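Local coordinates for vascular protein tyrosine phosphatase 1 (Rattus norvegicus, PDB 3I36) that probably removes phosphate from phosphotyrosine side chains of target proteins, this chain being the catalytic domain of a receptor-type tyrosine phosphatase, at residues Glu51-Lys54 / Leu55-Ile58; Ile140-Leu143 / Thr144-Glu148; Ile255-Asp258 / Arg259-Gln263. One frame throughout, in Å; residues are numbered along the deposited sequence.

Overall arrangement
The three contacts come in series along one catalytic domain. Contact 1 (51-58) lies on the surface, where the chain leaves helix 28-53. Contact 2 (140-148) is buried and runs from strand 139-142 of the mixed central sheet into the loop after it. Contact 3 (255-263) is two turns of helix 249-267. Contacts 2 and 3 sit on opposite sides of the chain's centre, centres 20 Å apart and nearest atoms about 6 Å. Contact 1 stands apart from both, its nearest atoms about 17 Å from contact 2 and about 9 Å from contact 3. Contact 2 touches R250 of the probable phosphate-binding loop C244-R250, while contact 3 lies farther along the helix that begins within that loop.

Contact 1. Residues Glu51-Lys54 / Leu55-Ile58; sequences EDLK and LIGI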
loop_
_atom_site.group_PDB
_atom_site.type_symbol
_atom_site.label_atom_id
_atom_site.label_comp_id
_atom_site.label_asym_id
_atom_site.label_seq_id
_atom_site.Cartn_x
_atom_site.Cartn_y
_atom_site.Cartn_z
ATOM N N GLU A 51 19.628 4.503 4.922
ATOM C CA GLU A 51 20.595 4.733 3.854
ATOM C C GLU A 51 21.049 3.408 3.264
ATOM O O GLU A 51 21.269 3.286 2.056
ATOM C CB GLU A 51 21.799 5.517 4.378
ATOM C CG GLU A 51 22.962 5.600 3.396
ATOM C CD GLU A 51 22.655 6.449 2.172
ATOM O OE1 GLU A 51 21.613 7.141 2.149
ATOM O OE2 GLU A 51 23.466 6.426 1.225
ATOM N N ASP A 52 21.164 2.402 4.118
ATOM C CA ASP A 52 21.538 1.056 3.671
ATOM C C ASP A 52 20.496 0.455 2.749
ATOM O O ASP A 52 20.800 -0.411 1.932
ATOM C CB ASP A 52 21.719 0.132 4.869
ATOM C CG ASP A 52 23.067 0.290 5.514
ATOM O OD1 ASP A 52 23.948 0.930 4.899
ATOM O OD2 ASP A 52 23.242 -0.228 6.632
ATOM N N LEU A 53 19.261 0.913 2.896
ATOM C CA LEU A 53 18.177 0.450 2.047
ATOM C C LEU A 53 18.148 1.172 0.697
ATOM O O LEU A 53 17.473 0.729 -0.232
ATOM C CB LEU A 53 16.845 0.657 2.763
ATOM C CG LEU A 53 16.610 -0.293 3.946
ATOM C CD1 LEU A 53 15.383 0.134 4.717
ATOM C CD2 LEU A 53 16.469 -1.727 3.451
ATOM N N LYS A 54 18.890 2.266 0.595
ATOM C CA LYS A 54 18.715 3.200 -0.513
ATOM C C LYS A 54 18.711 2.547 -1.894
ATOM O O LYS A 54 17.867 2.854 -2.742
ATOM C CB LYS A 54 19.789 4.296 -0.467
ATOM C CG LYS A 54 19.555 5.410 -1.474
ATOM C CD LYS A 54 20.570 6.553 -1.317
ATOM C CE LYS A 54 21.989 6.068 -1.533
ATOM N NZ LYS A 54 22.990 7.158 -1.336
ATOM N N LEU A 55 19.660 1.650 -2.119
ATOM C CA LEU A 55 19.873 1.090 -3.451
ATOM C C LEU A 55 19.169 -0.236 -3.628
ATOM O O LEU A 55 19.261 -0.866 -4.684
ATOM C CB LEU A 55 21.359 0.902 -3.725
ATOM C CG LEU A 55 22.220 2.150 -3.543
ATOM C CD1 LEU A 55 23.686 1.804 -3.797
ATOM C CD2 LEU A 55 21.769 3.240 -4.481
ATOM N N ILE A 56 18.458 -0.676 -2.603
ATOM C CA ILE A 56 17.850 -1.986 -2.708
ATOM C C ILE A 56 16.783 -2.048 -3.792
ATOM O O ILE A 56 15.833 -1.252 -3.804
ATOM C CB ILE A 56 17.257 -2.464 -1.393
ATOM C CG1 ILE A 56 18.318 -2.396 -0.279
ATOM C CG2 ILE A 56 16.726 -3.882 -1.559
ATOM C CD1 ILE A 56 19.642 -3.054 -0.630
ATOM N N GLY A 57 16.947 -3.022 -4.683
ATOM C CA GLY A 57 15.977 -3.309 -5.725
ATOM C C GLY A 57 16.088 -2.416 -6.951
ATOM O O GLY A 57 15.475 -2.695 -7.975
ATOM N N ILE A 58 16.874 -1.351 -6.875
ATOM C CA ILE A 58 16.783 -0.352 -7.945
ATOM C C ILE A 58 17.333 -0.810 -9.294
ATOM O O ILE A 58 17.042 -0.205 -10.327
ATOM C CB ILE A 58 17.379 1.002 -7.537
ATOM C CG1 ILE A 58 18.901 0.906 -7.421
ATOM C CG2 ILE A 58 16.715 1.486 -6.235
ATOM C CD1 ILE A 58 19.589 2.266 -7.412
HETATM O O HOH W 1 21.522 0.290 -0.557
HETATM O O HOH W 2 15.683 1.196 -2.877
#
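With CG1 of I56 trans to its carbonyl carbon (chi1 -54°) and the branch folded again at chi2 (-50°), the isoleucine lies back against L53. Its CG1 is 3.2 Å from L53 O and 4.2 Å from L53 CD2, while CD1 lies 3.9 Å from D52 O. The backbone makes a type I beta turn from L53 to I56, closed by I56 N donating to L53 O over 2.9 Å. A type II turn, L55 to I58, follows directly; G57 occupies its third position with phi 82°. A water bridges D52 O and L55 N, donating to the former at 2.7 Å and accepting from the latter at 2.8 Å. On the exposed side K54 bends at chi3, bringing NZ to the syn side of the E51 carboxylate in a salt bridge (NZ to OE2 2.7 Å). The paired turns thus redirect the chain after helix 28-53. I58 packs on Y82 in a separate loop. The apolar side formed by L53 and I56 faces helix 272-280: L53 packs on Y273 and V276, I56 on Y277 and on M281 just beyond that helix.

Contact 2. Residues Ile140-Leu143 / Thr144-Glu148; sequences IVML and TKCVE
M142 passes obliquely across T144, touching it with its terminal methyl CE, at the point where strand 139-142 of the phosphatase central sheet gives way to the segment that corresponds to the E-loop of the tyrosine phosphatase family. The M142 chain is fully extended, with CG anti to the backbone N (chi1 173°), and this carries CE out to the loop at T144 and C146. There CE packs on T144 CG2 at 3.8 Å and C146 SG at 4.0 Å, and also lies against T144 O at 3.2 Å. That oxygen also accepts a hydrogen bond from H204 NE2. T144 presents its CG2 methyl to the methionine and turns the hydroxyl the other way, where OG1 donates to K145 O over 2.6 Å. In the next shell the loop is closed by E148: K145 N donates to E148 OE2 at 3.1 Å, nearly straight at 166° and on the anti side of the carboxylate. The second oxygen, OE1, makes a salt bridge with R250 NH1, and L143 O accepts from R250 NH2. The strand end (L143 O) and the loop (E148) thus together hold the arginine of the probable phosphate-binding loop, as in other members of the family. K145 NZ reaches T206 O. Farther out, M142 is packed by Y157, W158, Q202 and H243, and L143 by V242, F205 and F223; the L143 side chain comes within about 4 Å of that of C244, the likely phosphocysteine nucleophile. The strand itself is hydrogen-bonded through its backbone to 196-205 on one flank and 240-243 on the other. T144 N, 4.0 Å from M142 CG, is buried and finds no hydrogen-bond partner in the model.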
loop_
_atom_site.group_PDB
_atom_site.type_symbol
_atom_site.label_atom_id
_atom_site.label_comp_id
_atom_site.label_asym_id
_atom_site.label_seq_id
_atom_site.Cartn_x
_atom_site.Cartn_y
_atom_site.Cartn_z
ATOM N N ILE A 140 -9.427 -2.237 -0.471
ATOM C CA ILE A 140 -8.514 -1.230 -0.969
ATOM C C ILE A 140 -8.176 -0.365 0.209
ATOM O O ILE A 140 -9.057 0.041 0.957
ATOM C CB ILE A 140 -9.161 -0.349 -2.045
ATOM C CG1 ILE A 140 -9.314 -1.143 -3.350
ATOM C CG2 ILE A 140 -8.327 0.914 -2.273
ATOM C CD1 ILE A 140 -10.077 -0.368 -4.435
ATOM N N VAL A 141 -6.893 -0.083 0.371
ATOM C CA VAL A 141 -6.468 0.852 1.385
ATOM C C VAL A 141 -5.925 2.046 0.653
ATOM O O VAL A 141 -4.957 1.937 -0.097
ATOM C CB VAL A 141 -5.379 0.255 2.269
ATOM C CG1 VAL A 141 -4.872 1.304 3.265
ATOM C CG2 VAL A 141 -5.928 -0.950 3.006
ATOM N N MET A 142 -6.558 3.186 0.867
ATOM C CA MET A 142 -6.190 4.396 0.175
ATOM C C MET A 142 -5.627 5.362 1.188
ATOM O O MET A 142 -6.293 5.707 2.169
ATOM C CB MET A 142 -7.411 5.006 -0.484
ATOM C CG MET A 142 -7.134 6.356 -1.072
ATOM S SD MET A 142 -8.487 6.880 -2.131
ATOM C CE MET A 142 -7.840 8.469 -2.664
ATOM N N LEU A 143 -4.402 5.806 0.955
ATOM C CA LEU A 143 -3.693 6.542 1.992
ATOM C C LEU A 143 -3.387 7.951 1.568
ATOM O O LEU A 143 -2.368 8.525 1.942
ATOM C CB LEU A 143 -2.405 5.816 2.362
ATOM C CG LEU A 143 -2.637 4.400 2.887
ATOM C CD1 LEU A 143 -1.366 3.586 2.771
ATOM C CD2 LEU A 143 -3.125 4.451 4.329
ATOM N N THR A 144 -4.287 8.512 0.781
ATOM C CA THR A 144 -4.111 9.859 0.306
ATOM C C THR A 144 -5.473 10.477 0.109
ATOM O O THR A 144 -6.462 9.773 -0.092
ATOM C CB THR A 144 -3.352 9.878 -1.040
ATOM O OG1 THR A 144 -3.109 11.230 -1.421
ATOM C CG2 THR A 144 -4.159 9.192 -2.119
ATOM N N LYS A 145 -5.538 11.797 0.193
ATOM C CA LYS A 145 -6.683 12.478 -0.351
ATOM C C LYS A 145 -6.415 12.526 -1.836
ATOM O O LYS A 145 -5.262 12.433 -2.257
ATOM C CB LYS A 145 -6.770 13.897 0.191
ATOM C CG LYS A 145 -6.952 13.982 1.693
ATOM C CD LYS A 145 -7.285 15.421 2.087
ATOM C CE LYS A 145 -7.353 15.585 3.587
ATOM N NZ LYS A 145 -6.061 15.252 4.245
ATOM N N CYS A 146 -7.470 12.671 -2.627
ATOM C CA CYS A 146 -7.325 12.823 -4.065
ATOM C C CYS A 146 -6.510 14.044 -4.409
ATOM O O CYS A 146 -5.795 14.062 -5.404
ATOM C CB CYS A 146 -8.692 12.945 -4.718
ATOM S SG CYS A 146 -9.592 11.415 -4.661
ATOM N N VAL A 147 -6.642 15.075 -3.584
ATOM C CA VAL A 147 -5.915 16.308 -3.793
ATOM C C VAL A 147 -5.231 16.697 -2.498
ATOM O O VAL A 147 -5.861 16.747 -1.442
ATOM C CB VAL A 147 -6.862 17.434 -4.234
ATOM C CG1 VAL A 147 -6.148 18.777 -4.177
ATOM C CG2 VAL A 147 -7.399 17.145 -5.631
ATOM N N GLU A 148 -3.934 16.972 -2.580
ATOM C CA GLU A 148 -3.157 17.360 -1.409
ATOM C C GLU A 148 -2.275 18.567 -1.708
ATOM O O GLU A 148 -1.314 18.473 -2.472
ATOM C CB GLU A 148 -2.299 16.189 -0.923
ATOM C CG GLU A 148 -3.099 14.973 -0.484
ATOM C CD GLU A 148 -2.341 14.100 0.496
ATOM O OE1 GLU A 148 -1.111 14.275 0.622
ATOM O OE2 GLU A 148 -2.976 13.239 1.141
#

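Contact 3. Residues Ile255-Asp258 / Arg259-Gln263; sequences IAID and RLIYQ
D258 and Y262, one turn apart on helix 249-267, meet with the carboxylate set almost perpendicular to the ring (84°), OD2 standing 3.6 Å from CE2. CG of D258 is trans to its backbone N (chi1 179°), directing the carboxylate off the helix, where OD1 pairs with R224 NH1 and OD2 with R228 NH2. R224 also makes a cation-pi contact with the Y262 ring, so the arginine joins both residues. Four consecutive i to i+4 bonds satisfy the carbonyls of I255-D258 and the amides of R259-Y262: R259 N to I255 O at 3.0 Å, L260 N to A256 O at 2.8 Å, I261 N to I257 O at 2.9 Å and Y262 N to D258 O at 3.2 Å. R259 rests its CD on I255 CG2 at 3.8 Å; beyond it, the bend at chi3 (59°) turns the guanidinium, whose NH1 makes a salt bridge with D278 OD2. On the apolar side, I257 and I261 run alongside each other, CG2 of the former 3.7 Å from CD1 of the latter, and pack between helices 218-231 and 290-305, while L260 meets helix 272-280. A buried aspartate paired with two arginines is probably ionised, and its charge, balanced in this way, ties helix 249-267 to helix 218-231.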
loop_
_atom_site.group_PDB
_atom_site.type_symbol
_atom_site.label_atom_id
_atom_site.label_comp_id
_atom_site.label_asym_id
_atom_site.label_seq_id
_atom_site.Cartn_x
_atom_site.Cartn_y
_atom_site.Cartn_z
ATOM N N ILE A 255 1.994 -0.979 4.648
ATOM C CA ILE A 255 2.245 -2.401 4.477
ATOM C C ILE A 255 3.252 -2.879 5.511
ATOM O O ILE A 255 3.079 -3.935 6.144
ATOM C CB ILE A 255 2.750 -2.716 3.076
ATOM C CG1 ILE A 255 1.614 -2.523 2.064
ATOM C CG2 ILE A 255 3.303 -4.156 3.031
ATOM C CD1 ILE A 255 2.063 -2.720 0.642
ATOM N N ALA A 256 4.294 -2.084 5.716
ATOM C CA ALA A 256 5.317 -2.464 6.688
ATOM C C ALA A 256 4.713 -2.546 8.079
ATOM O O ALA A 256 5.008 -3.463 8.834
ATOM C CB ALA A 256 6.478 -1.469 6.669
ATOM N N ILE A 257 3.857 -1.590 8.427
ATOM C CA ILE A 257 3.263 -1.604 9.756
ATOM C C ILE A 257 2.451 -2.883 9.928
ATOM O O ILE A 257 2.476 -3.537 10.972
ATOM C CB ILE A 257 2.297 -0.430 9.914
ATOM C CG1 ILE A 257 3.072 0.875 10.069
ATOM C CG2 ILE A 257 1.369 -0.655 11.101
ATOM C CD1 ILE A 257 2.171 2.102 9.971
ATOM N N ASP A 258 1.726 -3.248 8.890
ATOM C CA ASP A 258 0.885 -4.439 8.979
ATOM C C ASP A 258 1.761 -5.655 9.230
ATOM O O ASP A 258 1.468 -6.508 10.081
ATOM C CB ASP A 258 0.080 -4.624 7.697
ATOM C CG ASP A 258 -0.787 -5.870 7.736
ATOM O OD1 ASP A 258 -1.700 -5.941 8.583
ATOM O OD2 ASP A 258 -0.554 -6.775 6.916
ATOM N N ARG A 259 2.849 -5.726 8.481
ATOM C CA ARG A 259 3.763 -6.839 8.602
ATOM C C ARG A 259 4.447 -6.870 9.959
ATOM O O ARG A 259 4.595 -7.933 10.555
ATOM C CB ARG A 259 4.781 -6.784 7.475
ATOM C CG ARG A 259 4.130 -7.034 6.123
ATOM C CD ARG A 259 5.128 -6.904 5.001
ATOM N NE ARG A 259 6.230 -7.847 5.144
ATOM C CZ ARG A 259 7.126 -8.095 4.194
ATOM N NH1 ARG A 259 7.026 -7.485 3.019
ATOM N NH2 ARG A 259 8.115 -8.953 4.415
ATOM N N LEU A 260 4.856 -5.700 10.441
ATOM C CA LEU A 260 5.504 -5.597 11.738
ATOM C C LEU A 260 4.580 -6.056 12.840
ATOM O O LEU A 260 5.010 -6.707 13.786
ATOM C CB LEU A 260 5.906 -4.153 12.002
ATOM C CG LEU A 260 7.161 -3.790 11.226
ATOM C CD1 LEU A 260 7.275 -2.285 11.152
ATOM C CD2 LEU A 260 8.370 -4.430 11.918
ATOM N N ILE A 261 3.306 -5.698 12.741
ATOM C CA ILE A 261 2.377 -6.092 13.794
ATOM C C ILE A 261 2.260 -7.603 13.851
ATOM O O ILE A 261 2.303 -8.199 14.931
ATOM C CB ILE A 261 0.996 -5.446 13.610
ATOM C CG1 ILE A 261 1.104 -3.923 13.830
ATOM C CG2 ILE A 261 -0.023 -6.091 14.543
ATOM C CD1 ILE A 261 -0.156 -3.147 13.405
ATOM N N TYR A 262 2.142 -8.244 12.693
ATOM C CA TYR A 262 2.092 -9.703 12.704
ATOM C C TYR A 262 3.348 -10.287 13.329
ATOM O O TYR A 262 3.282 -11.214 14.127
ATOM C CB TYR A 262 1.967 -10.246 11.304
ATOM C CG TYR A 262 0.561 -10.255 10.775
ATOM C CD1 TYR A 262 -0.424 -11.021 11.383
ATOM C CD2 TYR A 262 0.228 -9.528 9.641
ATOM C CE1 TYR A 262 -1.711 -11.046 10.887
ATOM C CE2 TYR A 262 -1.053 -9.551 9.127
ATOM C CZ TYR A 262 -2.022 -10.311 9.754
ATOM O OH TYR A 262 -3.293 -10.342 9.234
ATOM N N GLN A 263 4.491 -9.741 12.935
ATOM C CA GLN A 263 5.800 -10.162 13.420
ATOM C C GLN A 263 5.834 -10.084 14.943
ATOM O O GLN A 263 6.242 -11.008 15.635
ATOM C CB GLN A 263 6.837 -9.189 12.858
ATOM C CG GLN A 263 8.043 -9.795 12.184
ATOM C CD GLN A 263 8.811 -8.760 11.369
ATOM O OE1 GLN A 263 9.028 -7.630 11.816
ATOM N NE2 GLN A 263 9.224 -9.142 10.171
#